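Local coordinates for protein aldehyde dehydrogenase (Staphylococcus aureus, PDB 6K10) that oxidises 4,4'-diaponeurosporen-4-al to 4,4'-diaponeurosporenoic acid with NAD+ as oxidant, a step in the biosynthesis of the carotenoid staphyloxanthin, at residues A[101-106]-A[438-443]; A[183-188]-A[204-209]; A[373-378]-A[395-400]. The protein carries 1 engineered substitution. All blocks are in the same frame, centred on the assembly; numbering follows the deposited sequence.

Interaction 1: residues A[101-106]-A[438-443]. With EDO (1,2-ethanediol), chain B.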
# COMPACT_ATOMS: atom_id res chain seq x y z
N PHE A 101 9.10 -21.74 -18.23
CA PHE A 101 8.43 -23.03 -18.41
C PHE A 101 9.39 -24.15 -18.01
O PHE A 101 10.57 -24.09 -18.34
CB PHE A 101 7.97 -23.18 -19.87
CG PHE A 101 7.17 -24.43 -20.13
CD1 PHE A 101 7.79 -25.63 -20.41
CD2 PHE A 101 5.78 -24.39 -20.10
CE1 PHE A 101 7.05 -26.77 -20.64
CE2 PHE A 101 5.04 -25.53 -20.34
CZ PHE A 101 5.67 -26.72 -20.61
N PRO A 102 8.89 -25.18 -17.31
CA PRO A 102 7.51 -25.56 -16.96
C PRO A 102 6.93 -24.96 -15.67
O PRO A 102 6.00 -25.55 -15.12
CB PRO A 102 7.63 -27.08 -16.79
CG PRO A 102 9.00 -27.25 -16.21
CD PRO A 102 9.86 -26.19 -16.85
N THR A 103 7.45 -23.83 -15.22
CA THR A 103 6.94 -23.23 -13.99
C THR A 103 5.50 -22.76 -14.18
O THR A 103 5.13 -22.23 -15.22
CB THR A 103 7.82 -22.05 -13.57
OG1 THR A 103 9.19 -22.49 -13.50
CG2 THR A 103 7.40 -21.51 -12.22
N LYS A 104 4.68 -22.99 -13.15
CA LYS A 104 3.32 -22.46 -13.07
C LYS A 104 3.29 -21.39 -11.98
O LYS A 104 3.87 -21.57 -10.91
CB LYS A 104 2.31 -23.56 -12.73
CG LYS A 104 2.29 -24.74 -13.69
CD LYS A 104 2.37 -24.31 -15.14
CE LYS A 104 2.68 -25.50 -16.04
NZ LYS A 104 3.09 -25.08 -17.41
N SER A 105 2.62 -20.28 -12.26
CA SER A 105 2.63 -19.12 -11.37
C SER A 105 1.23 -18.84 -10.84
O SER A 105 0.24 -18.94 -11.57
CB SER A 105 3.19 -17.89 -12.08
OG SER A 105 4.49 -18.14 -12.58
N TYR A 106 1.16 -18.46 -9.56
CA TYR A 106 -0.10 -18.22 -8.87
C TYR A 106 0.03 -17.06 -7.90
O TYR A 106 1.13 -16.69 -7.49
CB TYR A 106 -0.57 -19.46 -8.08
CG TYR A 106 -0.55 -20.75 -8.86
CD1 TYR A 106 -1.65 -21.14 -9.61
CD2 TYR A 106 0.57 -21.57 -8.85
CE1 TYR A 106 -1.64 -22.31 -10.33
CE2 TYR A 106 0.59 -22.75 -9.57
CZ TYR A 106 -0.51 -23.11 -10.31
OH TYR A 106 -0.49 -24.29 -11.02
N ILE A 438 5.01 -20.17 -6.94
CA ILE A 438 5.16 -20.95 -8.16
C ILE A 438 5.14 -22.43 -7.81
O ILE A 438 5.28 -22.83 -6.66
CB ILE A 438 6.45 -20.60 -8.93
CG1 ILE A 438 7.68 -20.84 -8.05
CG2 ILE A 438 6.41 -19.16 -9.41
CD1 ILE A 438 8.99 -20.83 -8.80
N PHE A 439 4.95 -23.24 -8.85
CA PHE A 439 5.11 -24.68 -8.78
C PHE A 439 5.94 -25.11 -9.98
O PHE A 439 5.71 -24.65 -11.10
CB PHE A 439 3.75 -25.40 -8.78
CG PHE A 439 3.85 -26.89 -8.97
CD1 PHE A 439 4.00 -27.73 -7.87
CD2 PHE A 439 3.78 -27.46 -10.23
CE1 PHE A 439 4.10 -29.10 -8.04
CE2 PHE A 439 3.88 -28.83 -10.40
CZ PHE A 439 4.04 -29.65 -9.31
N LYS A 440 6.92 -25.99 -9.74
CA LYS A 440 7.68 -26.58 -10.83
C LYS A 440 7.79 -28.07 -10.59
O LYS A 440 8.29 -28.50 -9.54
CB LYS A 440 9.07 -25.94 -10.96
CG LYS A 440 9.80 -26.39 -12.22
CD LYS A 440 10.86 -25.40 -12.67
CE LYS A 440 12.14 -25.55 -11.88
NZ LYS A 440 13.19 -24.61 -12.37
N SER A 441 7.32 -28.85 -11.56
CA SER A 441 7.31 -30.30 -11.42
C SER A 441 8.72 -30.84 -11.21
O SER A 441 9.67 -30.41 -11.87
CB SER A 441 6.68 -30.94 -12.66
OG SER A 441 6.89 -32.34 -12.68
N THR A 442 8.85 -31.79 -10.28
CA THR A 442 10.11 -32.49 -10.07
C THR A 442 10.33 -33.63 -11.05
O THR A 442 11.43 -34.19 -11.08
CB THR A 442 10.18 -33.04 -8.64
OG1 THR A 442 9.15 -34.01 -8.45
CG2 THR A 442 10.03 -31.92 -7.63
N ARG A 443 9.32 -33.99 -11.84
CA ARG A 443 9.52 -34.97 -12.90
C ARG A 443 10.30 -34.39 -14.07
O ARG A 443 10.86 -35.16 -14.87
CB ARG A 443 8.18 -35.51 -13.39
CG ARG A 443 7.24 -35.99 -12.30
CD ARG A 443 6.03 -36.69 -12.90
NE ARG A 443 4.97 -36.92 -11.92
CZ ARG A 443 4.42 -38.10 -11.68
NH1 ARG A 443 4.83 -39.17 -12.35
NH2 ARG A 443 3.46 -38.22 -10.78
C1 EDO B . 5.99 -32.87 -9.46
O1 EDO B . 6.18 -31.93 -8.40
C2 EDO B . 4.51 -33.13 -9.67
O2 EDO B . 4.23 -33.09 -11.07

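Interaction 2: residues A[183-188]-A[204-209]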
# COMPACT_ATOMS: atom_id res chain seq x y z
N LEU A 183 -4.92 0.84 21.77
CA LEU A 183 -5.07 -0.07 20.63
C LEU A 183 -3.92 0.07 19.64
O LEU A 183 -3.42 -0.93 19.13
CB LEU A 183 -6.41 0.19 19.94
CG LEU A 183 -7.63 -0.32 20.71
CD1 LEU A 183 -8.90 0.38 20.24
CD2 LEU A 183 -7.76 -1.82 20.53
N ILE A 184 -3.49 1.30 19.35
CA ILE A 184 -2.49 1.52 18.31
C ILE A 184 -1.09 1.07 18.72
O ILE A 184 -0.22 0.95 17.85
CB ILE A 184 -2.45 2.99 17.87
CG1 ILE A 184 -2.16 3.91 19.06
CG2 ILE A 184 -3.75 3.38 17.19
CD1 ILE A 184 -2.11 5.38 18.68
N HIS A 185 -0.85 0.83 20.00
CA HIS A 185 0.43 0.31 20.46
C HIS A 185 0.46 -1.21 20.51
O HIS A 185 1.51 -1.78 20.82
CB HIS A 185 0.77 0.87 21.84
CG HIS A 185 1.12 2.33 21.83
ND1 HIS A 185 2.14 2.84 21.05
CD2 HIS A 185 0.59 3.38 22.49
CE1 HIS A 185 2.22 4.14 21.23
NE2 HIS A 185 1.29 4.50 22.11
N LEU A 186 -0.65 -1.88 20.20
CA LEU A 186 -0.70 -3.33 20.12
C LEU A 186 -0.30 -3.79 18.72
O LEU A 186 -0.58 -3.11 17.73
CB LEU A 186 -2.11 -3.83 20.44
CG LEU A 186 -2.56 -3.58 21.88
CD1 LEU A 186 -4.00 -4.02 22.09
CD2 LEU A 186 -1.64 -4.29 22.86
N PRO A 187 0.38 -4.96 18.61
CA PRO A 187 0.89 -5.41 17.30
C PRO A 187 -0.21 -6.00 16.41
O PRO A 187 -0.19 -7.18 16.04
CB PRO A 187 1.94 -6.45 17.70
CG PRO A 187 1.39 -7.05 18.95
CD PRO A 187 0.71 -5.91 19.69
N PHE A 188 -1.18 -5.16 16.06
CA PHE A 188 -2.16 -5.53 15.05
C PHE A 188 -1.46 -5.88 13.74
O PHE A 188 -0.35 -5.43 13.47
CB PHE A 188 -3.15 -4.39 14.81
CG PHE A 188 -4.24 -4.28 15.84
CD1 PHE A 188 -5.41 -5.01 15.71
CD2 PHE A 188 -4.10 -3.44 16.94
CE1 PHE A 188 -6.42 -4.91 16.66
CE2 PHE A 188 -5.10 -3.34 17.88
CZ PHE A 188 -6.26 -4.07 17.74
N TYR A 204 -0.00 6.57 13.05
CA TYR A 204 0.99 6.08 12.11
C TYR A 204 2.39 6.05 12.70
O TYR A 204 3.22 5.25 12.26
CB TYR A 204 0.92 6.94 10.85
CG TYR A 204 1.81 6.52 9.71
CD1 TYR A 204 1.71 5.25 9.17
CD2 TYR A 204 2.64 7.43 9.08
CE1 TYR A 204 2.49 4.86 8.10
CE2 TYR A 204 3.42 7.06 8.00
CZ TYR A 204 3.34 5.78 7.51
OH TYR A 204 4.12 5.41 6.44
N GLN A 205 2.67 6.88 13.71
CA GLN A 205 3.93 6.73 14.45
C GLN A 205 3.88 5.53 15.37
O GLN A 205 4.88 4.80 15.51
CB GLN A 205 4.21 8.01 15.24
CG GLN A 205 4.54 9.21 14.37
CD GLN A 205 4.60 10.51 15.16
OE1 GLN A 205 3.78 11.41 14.96
NE2 GLN A 205 5.56 10.60 16.07
N ALA A 206 2.73 5.29 16.01
CA ALA A 206 2.59 4.12 16.88
C ALA A 206 2.71 2.83 16.09
O ALA A 206 3.41 1.89 16.50
CB ALA A 206 1.25 4.18 17.62
N ALA A 207 2.04 2.77 14.94
CA ALA A 207 2.11 1.58 14.09
C ALA A 207 3.53 1.35 13.59
O ALA A 207 3.97 0.20 13.45
CB ALA A 207 1.14 1.71 12.92
N SER A 208 4.26 2.43 13.31
CA SER A 208 5.60 2.29 12.74
C SER A 208 6.53 1.57 13.70
O SER A 208 7.41 0.80 13.28
CB SER A 208 6.16 3.66 12.36
OG SER A 208 6.58 4.38 13.51
N GLU A 209 6.36 1.81 15.00
CA GLU A 209 7.16 1.14 16.02
C GLU A 209 7.05 -0.38 15.93
O GLU A 209 8.01 -1.09 16.22
CB GLU A 209 6.70 1.62 17.40
CG GLU A 209 7.38 0.99 18.58
CD GLU A 209 7.14 1.78 19.85
OE1 GLU A 209 6.22 2.63 19.85
OE2 GLU A 209 7.85 1.54 20.85
O HOH W 1 3.64 1.59 19.11

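Interaction 3: residues A[373-378]-A[395-400]. With EDO (1,2-ethanediol), chain C.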
# COMPACT_ATOMS: atom_id res chain seq x y z
N LEU A 373 -10.57 17.26 -5.05
CA LEU A 373 -10.53 18.50 -5.81
C LEU A 373 -11.66 18.46 -6.83
O LEU A 373 -11.93 17.42 -7.42
CB LEU A 373 -9.19 18.72 -6.51
CG LEU A 373 -9.03 20.00 -7.35
CD1 LEU A 373 -7.62 20.56 -7.24
CD2 LEU A 373 -9.39 19.75 -8.81
N TYR A 374 -12.29 19.61 -7.05
CA TYR A 374 -13.37 19.73 -8.01
C TYR A 374 -13.10 20.89 -8.96
O TYR A 374 -12.59 21.93 -8.54
CB TYR A 374 -14.72 19.91 -7.31
CG TYR A 374 -14.95 18.88 -6.23
CD1 TYR A 374 -15.27 17.57 -6.55
CD2 TYR A 374 -14.83 19.21 -4.88
CE1 TYR A 374 -15.47 16.61 -5.57
CE2 TYR A 374 -15.04 18.26 -3.89
CZ TYR A 374 -15.36 16.97 -4.24
OH TYR A 374 -15.56 16.03 -3.25
N LEU A 375 -13.43 20.68 -10.23
CA LEU A 375 -13.31 21.72 -11.25
C LEU A 375 -14.62 21.81 -12.00
O LEU A 375 -15.13 20.79 -12.49
CB LEU A 375 -12.17 21.43 -12.22
CG LEU A 375 -12.18 22.30 -13.48
CD1 LEU A 375 -11.89 23.76 -13.13
CD2 LEU A 375 -11.18 21.79 -14.50
N PHE A 376 -15.17 23.01 -12.09
CA PHE A 376 -16.35 23.29 -12.90
C PHE A 376 -15.91 24.11 -14.10
O PHE A 376 -15.43 25.24 -13.95
CB PHE A 376 -17.44 24.00 -12.10
CG PHE A 376 -18.16 23.08 -11.15
CD1 PHE A 376 -17.66 22.86 -9.88
CD2 PHE A 376 -19.30 22.41 -11.55
CE1 PHE A 376 -18.31 22.00 -9.00
CE2 PHE A 376 -19.95 21.55 -10.68
CZ PHE A 376 -19.45 21.35 -9.41
N SER A 377 -16.06 23.52 -15.29
CA SER A 377 -15.55 24.09 -16.52
C SER A 377 -16.19 23.37 -17.69
O SER A 377 -16.50 22.18 -17.60
CB SER A 377 -14.02 23.98 -16.60
OG SER A 377 -13.52 24.50 -17.83
N GLU A 378 -16.40 24.11 -18.78
CA GLU A 378 -16.77 23.53 -20.06
C GLU A 378 -15.58 23.47 -21.01
O GLU A 378 -15.74 23.11 -22.18
CB GLU A 378 -17.93 24.31 -20.67
CG GLU A 378 -19.16 24.36 -19.78
CD GLU A 378 -19.73 22.99 -19.50
OE1 GLU A 378 -19.65 22.13 -20.40
OE2 GLU A 378 -20.24 22.77 -18.38
N GLY A 395 -11.39 13.15 -7.30
CA GLY A 395 -12.22 14.31 -7.51
C GLY A 395 -13.26 14.16 -8.59
O GLY A 395 -13.67 13.05 -8.93
N ALA A 396 -13.69 15.30 -9.12
CA ALA A 396 -14.80 15.33 -10.06
C ALA A 396 -14.68 16.55 -10.95
O ALA A 396 -14.27 17.62 -10.51
CB ALA A 396 -16.14 15.34 -9.33
N ILE A 397 -15.04 16.37 -12.22
CA ILE A 397 -15.22 17.46 -13.16
C ILE A 397 -16.72 17.70 -13.29
O ILE A 397 -17.47 16.79 -13.66
CB ILE A 397 -14.59 17.14 -14.53
CG1 ILE A 397 -13.14 16.68 -14.36
CG2 ILE A 397 -14.66 18.36 -15.44
CD1 ILE A 397 -12.30 17.57 -13.46
N ASN A 398 -17.15 18.93 -12.97
CA ASN A 398 -18.55 19.33 -13.05
C ASN A 398 -19.44 18.52 -12.11
O ASN A 398 -20.60 18.23 -12.41
CB ASN A 398 -19.07 19.26 -14.49
CG ASN A 398 -18.51 20.36 -15.37
OD1 ASN A 398 -18.13 21.43 -14.88
ND2 ASN A 398 -18.45 20.12 -16.68
N ASP A 399 -18.90 18.18 -10.94
CA ASP A 399 -19.67 17.56 -9.87
C ASP A 399 -18.87 17.68 -8.58
O ASP A 399 -17.71 18.09 -8.60
CB ASP A 399 -20.00 16.09 -10.18
CG ASP A 399 -21.29 15.62 -9.52
OD1 ASP A 399 -21.92 16.43 -8.80
OD2 ASP A 399 -21.66 14.44 -9.71
N THR A 400 -19.50 17.32 -7.47
CA THR A 400 -18.78 17.17 -6.20
C THR A 400 -19.29 15.92 -5.49
O THR A 400 -20.43 15.49 -5.69
CB THR A 400 -18.93 18.39 -5.26
OG1 THR A 400 -20.25 18.43 -4.71
CG2 THR A 400 -18.63 19.70 -5.99
C1 EDO C . -20.85 19.43 -19.83
O1 EDO C . -19.94 19.48 -18.73
C2 EDO C . -20.12 19.01 -21.10
O2 EDO C . -20.90 18.02 -21.78
O HOH W 2 -19.40 23.65 -16.11

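Interaction 1: residues A[101-106]-A[438-443]
K104 and F439 face each other as a hydrogen-bonded antiparallel pair, and their backbones hold the two strands together. K104 N donates to F439 O at 2.8 Å, almost dead straight at 176° and nearly along the axis of the carbonyl. The return bond, F439 N to K104 O, is 2.9 Å long and a little more bent. Next along, S105 and I438 form a non-hydrogen-bonded pair, where I438 CA comes within 3.1 Å of K104 O in a CA-H...O contact.

The tight part lies on the face carrying S105 and I438. A chi1 of -53° sets T103 OG1 beside the backbone N and so leaves CG2 anti to that N, 3.5 Å from I438 CB, with CG2 and CD1 of the isoleucine close by. T103 OG1 bonds to L100 O, while CD of K440 passes it at 3.5 Å. S105 OG is taken up by T96 and by N406 of the second subunit.

This is the arm that aldehyde dehydrogenases use to oligomerise: strands 104-118 and 432-439 reach out from the nucleotide-binding part of the fold. Here I438 and F439 also pair in parallel with a strand of the second subunit, so the sheet continues across the interface.

Between the two strands the other face is looser, though F439 also packs on N398 of the second subunit. Y106 and F439 lie side by side, pointing the same way, yet CE2 at the tyrosine's edge only approaches F439 CB to 4.2 Å. K104 bends at chi2 and leads its amine away from the partner strand. Past K440 the chains part; S441 OG accepts from R443 N in an ST turn and hydrogen-bonds with O2 of an ethanediol, probably from the crystallisation liquor, at 3.2 Å.

Interaction 2: residues A[183-188]-A[204-209]
Just past the last turn of helix 177-184 the backbone passes close to helix 197-209, with the CA atoms of H185 and A206 5.7 Å apart and no direct hydrogen bond between the two segments. Both helices belong to the alternating helix-strand pattern of the nucleotide-binding domain, with strand 190-194 between them in sequence.

The methyl of A206 is the centre of the contact. A206 CB, pointing at the other segment, has I184 O at 3.6 Å and I184 CG1 at 3.7 Å. The isoleucine holds CG1 in the crowded position between its N and carbonyl carbon (chi1 58°), and so brings both CG1 and CD1 against that methyl, while I118 packs on the same side chain. H185 sends its ring out anti to the carbonyl carbon and reaches A206 CB with CE1 at 3.7 Å. In helix 197-209 itself, S208 OG donates to Q205 O, and also makes a weak bond to S208 of the second subunit.

The polar link goes through one water, which lies in the plane of the imidazole 2.8 Å from H185 ND1. It donates to A206 O at 2.6 Å and to E209 OE1 at 2.9 Å, spanning ring, helix carbonyl and carboxylate. H185 ND1 and E209 OE1, 4.3 Å apart, are linked by this water rather than by direct contact, and the nearby carboxylate would probably favour a protonated histidine.

Interaction 3: residues A[373-378]-A[395-400]
N398 OD1 is gripped by two hydrogen bonds: S377 N reaches it at 3.0 Å, in the amide plane and on a lone pair, and a water donates to it at 2.8 Å. The amide's other arm, ND2, donates back to S377 O at 3.0 Å from above that carbonyl's plane. In effect the side chain prolongs the pairing of two parallel strands, 372-376 and 394-397, the outer members of a beta-alpha-beta unit whose helix is 380-389, in the catalytic domain. The strands themselves are tied by A396 N to L373 O, L375 N to A396 O and, shortest, N398 N to L375 O at 2.8 Å. The water on OD1 also donates to E378 OE2, a carboxylate oxygen that bonds in addition to T442 of the second subunit.

Beyond N398, with its positive phi of 63°, the chain folds back over the aromatic side chains. T400 sets CB squarely over the centre of the Y374 ring, a CH-pi contact at 3.8 Å, while A396 CB sits at that ring's edge. T400 CG2 reaches the edge of the F376 ring, which has N398 N over one of its faces. Y374 OH bonds to V252 O, next to the engineered S251. Buried beside Y374, D399 O finds no polar partner in the model; its nearest neighbour across the contact is Y374 CD1, at 3.2 Å.

In the fold
Within one chain the three contacts keep apart: the centres of interactions 1 and 3 are about 49 Å apart, and those of interactions 2 and 3 about 37 Å, on opposite sides of the chain's centre. The dimer brings two of them together. The arm end at 438-443 lies along 395-398 of the second subunit, packing I438 on its A396, with a long, weak ion pair from K440 to its D399, so each interaction 1 extends the other subunit's interaction 3. Interaction 2 meets the partner chain through Y204, Q205 and S208. Only interaction 3 comes near the predicted active site: the Y374 side chain is about 8 Å from that of S251, the engineered residue, and about 12 Å from that of E217.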